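Local coordinates for protein oxidoreductase, putative (Neosartorya fumigata, PDB 6SKX) that probably catalyses the NADPH-dependent reductive amination of carbonyl compounds to amines, working as a dimer of two-domain subunits, at residues Q239-A244 / E253-M258; H183-V188 / T192-F197; S229-Q234 / E260-A265; I117-S122 / P127-L132. All blocks are in the same frame, centred on the assembly; numbering follows the deposited sequence.

Contact 1: residues Q239-A244 / E253-M258; sequences QNIIDA and EFIRPM
The guanidinium of Arg-256 is the one flat group to cross this contact: its NH2 lies 3.9 Å from CG2 of Ile-242, a methyl that approaches obliquely to the guanidinium plane. NH1 of the same group forms a salt bridge of 3.5 Å with OE2 of Glu-253, one turn earlier on its own segment. The remainder is isoleucine packing. CD1 of Ile-255 meets CD1 of Ile-241 at 3.6 Å, the two side chains crossing at about a right angle. The branches of Ile-255 divide the work: CG1 is anti to the backbone N (chi1 -155°) and carries CD1 to Ile-241, while CG2 rests against CG1 of Ile-242 at 3.9 Å. Behind the isoleucines lies His-183 of helix 162-188, which touches both Ile-241 and Ile-255. Helix 231-248 also meets the second subunit, where ND2 of Asn-240 is hydrogen-bonded to OD1 of Asn-92 of that subunit. The two segments are thus joined by dispersion contacts alone, buried around Ile-241 and Ile-255 and bordered by an exposed ion pair; the salt bridge to Glu-253 probably steadies the arginine alongside Ile-242, and the exposed position of both residues should keep their charges hydrated.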
# COMPACT_ATOMS: atom_id res chain seq x y z
N GLN A 239 -7.70 10.40 -13.36
CA GLN A 239 -8.23 11.79 -13.58
C GLN A 239 -9.45 12.02 -12.69
O GLN A 239 -9.57 13.10 -12.10
CB GLN A 239 -8.61 12.06 -15.04
CG GLN A 239 -7.48 12.67 -15.87
CD GLN A 239 -6.82 13.85 -15.20
OE1 GLN A 239 -7.47 14.70 -14.59
NE2 GLN A 239 -5.51 13.88 -15.27
N ASN A 240 -10.34 11.03 -12.59
CA ASN A 240 -11.53 11.11 -11.71
C ASN A 240 -11.06 11.38 -10.27
O ASN A 240 -11.72 12.18 -9.59
CB ASN A 240 -12.40 9.87 -11.89
CG ASN A 240 -13.15 9.85 -13.21
OD1 ASN A 240 -13.27 10.88 -13.86
ND2 ASN A 240 -13.65 8.68 -13.60
N ILE A 241 -9.98 10.72 -9.81
CA ILE A 241 -9.51 10.78 -8.40
C ILE A 241 -8.99 12.21 -8.18
O ILE A 241 -9.37 12.85 -7.19
CB ILE A 241 -8.42 9.72 -8.11
CG1 ILE A 241 -8.96 8.29 -8.11
CG2 ILE A 241 -7.70 10.03 -6.81
CD1 ILE A 241 -7.87 7.25 -8.32
N ILE A 242 -8.20 12.68 -9.13
CA ILE A 242 -7.65 14.06 -9.17
C ILE A 242 -8.82 15.07 -9.12
O ILE A 242 -8.84 15.89 -8.19
CB ILE A 242 -6.74 14.18 -10.40
CG1 ILE A 242 -5.53 13.26 -10.25
CG2 ILE A 242 -6.33 15.61 -10.65
CD1 ILE A 242 -4.52 13.37 -11.38
N ASP A 243 -9.79 14.97 -10.05
CA ASP A 243 -10.95 15.91 -10.15
C ASP A 243 -11.75 15.87 -8.84
O ASP A 243 -12.08 16.94 -8.29
CB ASP A 243 -11.83 15.61 -11.37
CG ASP A 243 -11.13 15.78 -12.73
OD1 ASP A 243 -10.08 16.44 -12.78
OD2 ASP A 243 -11.63 15.23 -13.73
N ALA A 244 -12.01 14.68 -8.30
CA ALA A 244 -12.74 14.50 -7.04
C ALA A 244 -11.92 15.10 -5.89
O ALA A 244 -12.53 15.71 -4.99
CB ALA A 244 -13.04 13.04 -6.82
N GLU A 253 -1.29 15.25 -4.91
CA GLU A 253 0.17 15.14 -5.24
C GLU A 253 0.61 13.66 -5.22
O GLU A 253 1.33 13.23 -6.13
CB GLU A 253 1.01 15.97 -4.26
CG GLU A 253 0.92 17.48 -4.48
CD GLU A 253 1.33 17.99 -5.85
OE1 GLU A 253 2.21 17.38 -6.48
OE2 GLU A 253 0.75 19.00 -6.31
N PHE A 254 0.13 12.90 -4.23
CA PHE A 254 0.43 11.47 -3.99
C PHE A 254 0.23 10.58 -5.22
O PHE A 254 0.99 9.59 -5.27
CB PHE A 254 -0.47 10.91 -2.89
CG PHE A 254 -0.00 11.18 -1.49
CD1 PHE A 254 1.29 10.85 -1.10
CD2 PHE A 254 -0.88 11.71 -0.56
CE1 PHE A 254 1.70 11.06 0.21
CE2 PHE A 254 -0.46 11.92 0.75
CZ PHE A 254 0.82 11.59 1.13
N ILE A 255 -0.71 10.88 -6.13
CA ILE A 255 -1.05 10.00 -7.30
C ILE A 255 -0.45 10.55 -8.60
O ILE A 255 -0.48 9.80 -9.61
CB ILE A 255 -2.58 9.77 -7.43
CG1 ILE A 255 -2.91 8.46 -8.16
CG2 ILE A 255 -3.28 10.95 -8.11
CD1 ILE A 255 -4.35 7.99 -7.96
N ARG A 256 0.13 11.76 -8.58
CA ARG A 256 0.72 12.43 -9.78
C ARG A 256 1.89 11.62 -10.35
O ARG A 256 1.93 11.40 -11.57
CB ARG A 256 1.07 13.89 -9.49
CG ARG A 256 -0.16 14.79 -9.38
CD ARG A 256 -0.05 16.13 -10.08
NE ARG A 256 -1.35 16.72 -10.39
CZ ARG A 256 -2.12 17.40 -9.53
NH1 ARG A 256 -1.74 17.58 -8.28
NH2 ARG A 256 -3.29 17.87 -9.94
N PRO A 257 2.84 11.10 -9.53
CA PRO A 257 3.93 10.29 -10.06
C PRO A 257 3.42 9.07 -10.84
O PRO A 257 3.96 8.80 -11.88
CB PRO A 257 4.73 9.89 -8.81
CG PRO A 257 4.40 10.99 -7.84
CD PRO A 257 2.93 11.26 -8.08
N MET A 258 2.39 8.36 -10.35
CA MET A 258 1.84 7.18 -11.06
C MET A 258 1.18 7.63 -12.38
O MET A 258 1.32 6.89 -13.37
CB MET A 258 0.82 6.44 -10.21
CG MET A 258 0.08 5.34 -10.94
SD MET A 258 1.03 3.83 -11.13
CE MET A 258 0.98 3.18 -9.46

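Contact 2: residues H183-V188 / T192-F197; sequences HATALV and TPAVKF
Val-188, Ala-184 and Phe-197, with Thr-185 on Ala-194, form the tight, buried part of this contact. CG1 of Val-188 sits over the centre of the Phe-197 ring, 3.9 Å from the centroid and 12° off the ring normal, a CH-pi contact on one face. At the ring edge, in its plane, CB of Ala-184 approaches CE2 of Phe-197 to 3.8 Å. Phe-197 reaches this place because its CG is anti to the backbone N (chi1 -175°), which sends the ring across to helix 162-188. Beside it, CG2 of Thr-185 packs on CB of Ala-194 at 3.6 Å, while OG1 of Thr-185 turns back to a hydrogen bond with O of Phe-181 in its own helix. The contact is looser toward Thr-192, which is partly exposed. There the backbone does the holding: N of Thr-192 donates to O of Val-188 at 3.0 Å, nearly straight with an N-H...O angle of 174°, and the turn between the two helices is closed. OG1 of Thr-192 lies 3.7 Å from CG1 of Val-188 and has no polar partner in the model. Pro-193 takes the N-cap position of helix 194-221, and Asp-220 of the second subunit accepts a hydrogen bond from N of Val-195. The chemistry is therefore divided: one straight backbone bond fixes the tight turn, and apolar contacts round Phe-197, with the Thr-185/Ala-194 pair beside them, probably set how the two helices lie against each other, with the cost of a buried hydroxyl at the margin.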
# COMPACT_ATOMS: atom_id res chain seq x y z
N HIS A 183 -4.15 9.68 1.32
CA HIS A 183 -4.98 10.20 0.18
C HIS A 183 -6.42 9.73 0.38
O HIS A 183 -7.32 10.57 0.25
CB HIS A 183 -4.42 9.76 -1.18
CG HIS A 183 -4.96 10.48 -2.37
ND1 HIS A 183 -4.43 10.29 -3.65
CD2 HIS A 183 -5.98 11.37 -2.50
CE1 HIS A 183 -5.10 11.03 -4.52
NE2 HIS A 183 -6.04 11.74 -3.83
N ALA A 184 -6.62 8.47 0.77
CA ALA A 184 -7.94 7.81 0.92
C ALA A 184 -8.69 8.39 2.13
O ALA A 184 -9.87 8.76 1.95
CB ALA A 184 -7.77 6.32 1.06
N THR A 185 -8.05 8.40 3.31
CA THR A 185 -8.67 8.91 4.56
C THR A 185 -9.03 10.39 4.42
O THR A 185 -10.08 10.80 4.92
CB THR A 185 -7.79 8.62 5.78
OG1 THR A 185 -7.57 7.21 5.84
CG2 THR A 185 -8.44 9.07 7.07
N ALA A 186 -8.25 11.17 3.70
CA ALA A 186 -8.51 12.62 3.52
C ALA A 186 -9.73 12.82 2.61
O ALA A 186 -10.62 13.63 2.96
CB ALA A 186 -7.29 13.28 2.95
N LEU A 187 -9.75 12.14 1.47
CA LEU A 187 -10.80 12.32 0.42
C LEU A 187 -12.21 12.10 1.01
O LEU A 187 -13.16 12.78 0.57
CB LEU A 187 -10.52 11.33 -0.72
CG LEU A 187 -11.07 11.73 -2.07
CD1 LEU A 187 -10.83 13.20 -2.32
CD2 LEU A 187 -10.44 10.88 -3.17
N VAL A 188 -12.32 11.25 2.02
CA VAL A 188 -13.61 10.70 2.53
C VAL A 188 -13.95 11.32 3.90
O VAL A 188 -15.08 11.08 4.38
CB VAL A 188 -13.47 9.17 2.59
CG1 VAL A 188 -13.21 8.65 4.00
CG2 VAL A 188 -14.66 8.47 1.95
N THR A 192 -17.22 10.28 6.25
CA THR A 192 -17.04 9.22 7.29
C THR A 192 -15.73 9.41 8.05
O THR A 192 -14.68 9.72 7.49
CB THR A 192 -17.16 7.78 6.74
OG1 THR A 192 -15.91 7.40 6.18
CG2 THR A 192 -18.26 7.60 5.72
N PRO A 193 -15.76 9.19 9.38
CA PRO A 193 -14.53 9.21 10.18
C PRO A 193 -13.54 8.08 9.84
O PRO A 193 -13.98 7.00 9.49
CB PRO A 193 -15.07 9.07 11.62
CG PRO A 193 -16.41 8.38 11.47
CD PRO A 193 -16.96 8.87 10.16
N ALA A 194 -12.24 8.35 10.01
CA ALA A 194 -11.11 7.46 9.68
C ALA A 194 -11.34 6.03 10.20
O ALA A 194 -11.12 5.08 9.43
CB ALA A 194 -9.82 8.03 10.22
N VAL A 195 -11.78 5.87 11.45
CA VAL A 195 -11.85 4.52 12.08
C VAL A 195 -12.94 3.69 11.40
O VAL A 195 -12.72 2.48 11.18
CB VAL A 195 -12.02 4.63 13.61
CG1 VAL A 195 -12.32 3.28 14.25
CG2 VAL A 195 -10.79 5.25 14.25
N LYS A 196 -14.09 4.29 11.09
CA LYS A 196 -15.25 3.60 10.45
C LYS A 196 -14.83 3.18 9.04
O LYS A 196 -15.17 2.06 8.65
CB LYS A 196 -16.51 4.48 10.42
CG LYS A 196 -17.82 3.73 10.27
N PHE A 197 -14.14 4.07 8.32
CA PHE A 197 -13.63 3.87 6.93
C PHE A 197 -12.73 2.63 6.87
O PHE A 197 -12.83 1.85 5.91
CB PHE A 197 -12.87 5.09 6.44
CG PHE A 197 -12.42 5.01 5.00
CD1 PHE A 197 -13.31 4.69 3.99
CD2 PHE A 197 -11.10 5.31 4.65
CE1 PHE A 197 -12.90 4.63 2.66
CE2 PHE A 197 -10.69 5.26 3.32
CZ PHE A 197 -11.59 4.92 2.33

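Contact 3: residues S229-Q234 / E260-A265; sequences SNLAMQ and EFMQKA
Leu-231, in the first turn of helix 231-248, reaches across to helix 256-267 and fits between Met-262 and Ala-265. Just before it, Ser-229 belongs to a binding site for NADP(+), although no cofactor is bound to this chain here, and Asn-230 takes the N-cap position. The CD2 branch of Leu-231 does most of the touching: it lies 3.6 Å from CB of Ala-265 and 4.0 Å from the backbone O of Met-262. Its CG meets CG of Met-262 more loosely, at 4.2 Å. One turn on, Gln-234 contributes only the root of its side chain, with CB 4.0 Å from SD of Met-262. The methionine is extended as far as SD (chi2 -160°) and then bends at chi3 (-79°), which places the sulfur against the helix start and turns CE aside. The extended chain of Gln-234 carries its amide to the second subunit, where OE1 is hydrogen-bonded to OH of Tyr-175 of that subunit. Met-262 also touches Leu-235 and Ile-238 farther along helix 231-248. The arrangement is apolar helix-helix packing within the all-helical C-terminal domain of the reductive aminases, and here it begins two residues after the NADP(+)-binding Ser-229.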
# COMPACT_ATOMS: atom_id res chain seq x y z
N SER A 229 -9.31 -4.65 -17.69
CA SER A 229 -8.90 -3.24 -17.41
C SER A 229 -7.40 -3.05 -17.69
O SER A 229 -6.61 -3.92 -17.26
CB SER A 229 -9.26 -2.82 -16.01
OG SER A 229 -9.05 -1.42 -15.84
N ASN A 230 -7.03 -1.98 -18.40
CA ASN A 230 -5.67 -1.73 -18.94
C ASN A 230 -5.24 -0.29 -18.60
O ASN A 230 -6.04 0.45 -18.00
CB ASN A 230 -5.60 -1.99 -20.45
CG ASN A 230 -6.67 -1.28 -21.26
OD1 ASN A 230 -6.71 -0.05 -21.36
ND2 ASN A 230 -7.55 -2.07 -21.86
N LEU A 231 -4.04 0.11 -19.02
CA LEU A 231 -3.45 1.46 -18.73
C LEU A 231 -4.42 2.58 -19.13
O LEU A 231 -4.69 3.46 -18.30
CB LEU A 231 -2.10 1.60 -19.43
CG LEU A 231 -0.87 1.53 -18.52
CD1 LEU A 231 -0.90 0.27 -17.67
CD2 LEU A 231 0.42 1.61 -19.31
N ALA A 232 -4.94 2.52 -20.36
CA ALA A 232 -5.80 3.56 -20.97
C ALA A 232 -6.98 3.87 -20.05
O ALA A 232 -7.13 5.06 -19.69
CB ALA A 232 -6.28 3.08 -22.31
N MET A 233 -7.76 2.85 -19.67
CA MET A 233 -8.97 3.01 -18.81
C MET A 233 -8.56 3.49 -17.41
O MET A 233 -9.38 4.13 -16.75
CB MET A 233 -9.76 1.70 -18.64
CG MET A 233 -10.02 0.91 -19.92
SD MET A 233 -11.09 -0.54 -19.57
CE MET A 233 -10.24 -1.83 -20.49
N GLN A 234 -7.34 3.16 -16.96
CA GLN A 234 -6.87 3.46 -15.59
C GLN A 234 -6.45 4.93 -15.50
O GLN A 234 -6.74 5.56 -14.46
CB GLN A 234 -5.78 2.47 -15.16
CG GLN A 234 -6.37 1.14 -14.68
CD GLN A 234 -5.35 0.24 -14.03
OE1 GLN A 234 -4.66 0.64 -13.11
NE2 GLN A 234 -5.25 -0.98 -14.52
N GLU A 260 2.21 10.23 -14.32
CA GLU A 260 3.36 10.46 -15.24
C GLU A 260 3.84 9.11 -15.80
O GLU A 260 3.93 9.00 -17.03
CB GLU A 260 4.45 11.29 -14.57
N PHE A 261 4.06 8.08 -14.98
CA PHE A 261 4.60 6.77 -15.46
C PHE A 261 3.60 6.08 -16.39
O PHE A 261 4.02 5.32 -17.29
CB PHE A 261 4.99 5.79 -14.34
CG PHE A 261 6.20 6.19 -13.54
CD1 PHE A 261 7.46 6.18 -14.11
CD2 PHE A 261 6.08 6.58 -12.21
CE1 PHE A 261 8.57 6.57 -13.37
CE2 PHE A 261 7.19 6.99 -11.48
CZ PHE A 261 8.43 6.96 -12.06
N MET A 262 2.30 6.26 -16.15
CA MET A 262 1.28 5.58 -16.99
C MET A 262 1.27 6.26 -18.37
O MET A 262 1.23 5.50 -19.36
CB MET A 262 -0.11 5.59 -16.34
CG MET A 262 -0.33 4.39 -15.45
SD MET A 262 -2.07 4.03 -15.11
CE MET A 262 -2.36 5.25 -13.84
N GLN A 263 1.40 7.60 -18.42
CA GLN A 263 1.53 8.40 -19.68
C GLN A 263 2.76 7.93 -20.47
O GLN A 263 2.58 7.48 -21.62
CB GLN A 263 1.66 9.90 -19.41
CG GLN A 263 0.71 10.39 -18.34
CD GLN A 263 0.15 11.77 -18.58
OE1 GLN A 263 0.66 12.78 -18.07
NE2 GLN A 263 -0.92 11.81 -19.35
N LYS A 264 3.97 8.01 -19.88
CA LYS A 264 5.21 7.61 -20.60
C LYS A 264 4.98 6.23 -21.26
O LYS A 264 5.42 6.07 -22.40
CB LYS A 264 6.44 7.67 -19.69
CG LYS A 264 6.97 9.07 -19.37
N ALA A 265 4.28 5.30 -20.60
CA ALA A 265 4.07 3.90 -21.08
C ALA A 265 3.06 3.82 -22.25
O ALA A 265 3.30 2.98 -23.15
CB ALA A 265 3.64 3.01 -19.94

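Contact 4: residues I117-S122 / P127-L132; sequences IMATPS and PYALVL
Met-118 and Leu-130 are joined by two backbone hydrogen bonds of unequal strength. N of Met-118 donates to O of Leu-130 at 2.7 Å, with the donor nearly in line with the C=O bond (173°); the return bond, from N of Leu-130 to O of Met-118, is weak at 3.4 Å. They form an antiparallel hydrogen-bonded pair, and the next pair, Ile-117 with Val-131, is non-hydrogen-bonded. Toward the loop the strands part, and the methyls meet instead, CB of Ala-119 lying 3.9 Å from CB of Ala-129. On the face shared by Met-118 and Leu-130, CB of Met-118 is 4.3 Å from CB of Leu-130. With CG of Met-118 anti to the carbonyl carbon (chi1 -50°), that atom packs on CD1 of Leu-132 at 4.1 Å, the two side chains crossing at about a right angle; further bends at chi2 and chi3 curl the rest of the methionine. On the other face CG1 of Ile-117 and CG2 of Val-131 are only loosely apposed. This is the loop end of the hairpin of strands 111-118 and 130-135 in the Rossmann-like domain: Met-118 and Leu-132 lie against helix 162-188, Ile-117 touches the NADP(+)-binding Met-12 of helix 11-22, and Val-131 bonds onward to strand 152-155.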
# COMPACT_ATOMS: atom_id res chain seq x y z
N ILE A 117 16.26 -4.29 10.34
CA ILE A 117 15.23 -4.75 11.31
C ILE A 117 13.86 -4.47 10.71
O ILE A 117 13.49 -3.29 10.62
CB ILE A 117 15.37 -4.05 12.68
CG1 ILE A 117 16.73 -4.33 13.32
CG2 ILE A 117 14.21 -4.49 13.56
CD1 ILE A 117 17.02 -3.46 14.51
N MET A 118 13.12 -5.50 10.35
CA MET A 118 11.79 -5.31 9.71
C MET A 118 10.74 -5.52 10.81
O MET A 118 10.20 -6.63 10.94
CB MET A 118 11.63 -6.23 8.49
CG MET A 118 12.85 -6.15 7.51
SD MET A 118 13.18 -4.49 6.83
CE MET A 118 14.16 -3.69 8.08
N ALA A 119 10.56 -4.50 11.64
CA ALA A 119 9.78 -4.59 12.88
C ALA A 119 9.80 -3.26 13.62
O ALA A 119 10.80 -2.52 13.51
CB ALA A 119 10.33 -5.69 13.76
N THR A 120 8.71 -2.99 14.33
CA THR A 120 8.62 -2.00 15.42
C THR A 120 9.30 -2.57 16.66
O THR A 120 9.47 -3.78 16.78
CB THR A 120 7.15 -1.67 15.74
OG1 THR A 120 6.55 -2.89 16.18
CG2 THR A 120 6.43 -1.09 14.54
N PRO A 121 9.72 -1.72 17.61
CA PRO A 121 10.22 -2.18 18.91
C PRO A 121 9.37 -3.27 19.60
O PRO A 121 9.95 -4.26 20.05
CB PRO A 121 10.27 -0.89 19.75
CG PRO A 121 10.64 0.16 18.70
CD PRO A 121 9.91 -0.27 17.42
N SER A 122 8.06 -3.06 19.67
CA SER A 122 7.09 -3.94 20.38
C SER A 122 7.03 -5.34 19.73
O SER A 122 6.66 -6.29 20.44
CB SER A 122 5.70 -3.28 20.46
OG SER A 122 5.27 -2.80 19.18
N PRO A 127 6.94 -13.92 16.87
CA PRO A 127 7.14 -14.63 15.60
C PRO A 127 6.96 -13.79 14.32
O PRO A 127 7.29 -14.29 13.27
CB PRO A 127 6.04 -15.72 15.59
CG PRO A 127 5.57 -15.81 17.04
CD PRO A 127 5.81 -14.44 17.65
N TYR A 128 6.48 -12.55 14.42
CA TYR A 128 6.25 -11.65 13.24
C TYR A 128 7.47 -10.78 12.91
O TYR A 128 7.47 -10.19 11.81
CB TYR A 128 4.99 -10.81 13.50
CG TYR A 128 3.75 -11.66 13.54
CD1 TYR A 128 3.26 -12.24 12.38
CD2 TYR A 128 3.14 -11.98 14.74
CE1 TYR A 128 2.15 -13.07 12.39
CE2 TYR A 128 2.03 -12.81 14.78
CZ TYR A 128 1.53 -13.35 13.60
OH TYR A 128 0.44 -14.16 13.62
N ALA A 129 8.46 -10.66 13.80
CA ALA A 129 9.65 -9.82 13.57
C ALA A 129 10.59 -10.55 12.61
O ALA A 129 10.78 -11.77 12.75
CB ALA A 129 10.35 -9.48 14.87
N LEU A 130 11.22 -9.81 11.71
CA LEU A 130 12.20 -10.34 10.73
C LEU A 130 13.42 -9.41 10.69
O LEU A 130 13.22 -8.16 10.62
CB LEU A 130 11.50 -10.42 9.37
CG LEU A 130 12.12 -11.40 8.37
CD1 LEU A 130 11.07 -11.92 7.39
CD2 LEU A 130 13.25 -10.75 7.61
N VAL A 131 14.63 -9.97 10.67
CA VAL A 131 15.86 -9.18 10.38
C VAL A 131 16.56 -9.74 9.14
O VAL A 131 16.77 -10.97 9.09
CB VAL A 131 16.79 -9.12 11.59
CG1 VAL A 131 17.95 -8.17 11.34
CG2 VAL A 131 16.02 -8.70 12.84
N LEU A 132 16.90 -8.89 8.17
CA LEU A 132 17.69 -9.28 6.97
C LEU A 132 19.17 -9.04 7.30
O LEU A 132 19.45 -8.00 7.92
CB LEU A 132 17.28 -8.42 5.78
CG LEU A 132 15.78 -8.35 5.50
CD1 LEU A 132 15.47 -7.23 4.53
CD2 LEU A 132 15.27 -9.68 4.98

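How the contacts relate
From the N terminus, contact 4 comes first, closing the short loop between strands 111-118 and 130-135 in the nucleotide-binding domain. The long helix 162-188 then leads to the C-terminal domain, where contact 2 closes the tight turn into helix 194-221. Contact 3 opens later, at the start of helix 231-248, and spans to helix 256-267; contact 1 lies within that span and joins the same two helices nearer their connection. Contact 4, contact 2 and the pair of contacts 3 and 1 follow in series, and none cross. Contacts 1 and 2 touch, chiefly through His-183, whereas contact 4 stands about 33 Å from contact 1, centre to centre. All four approach the second subunit.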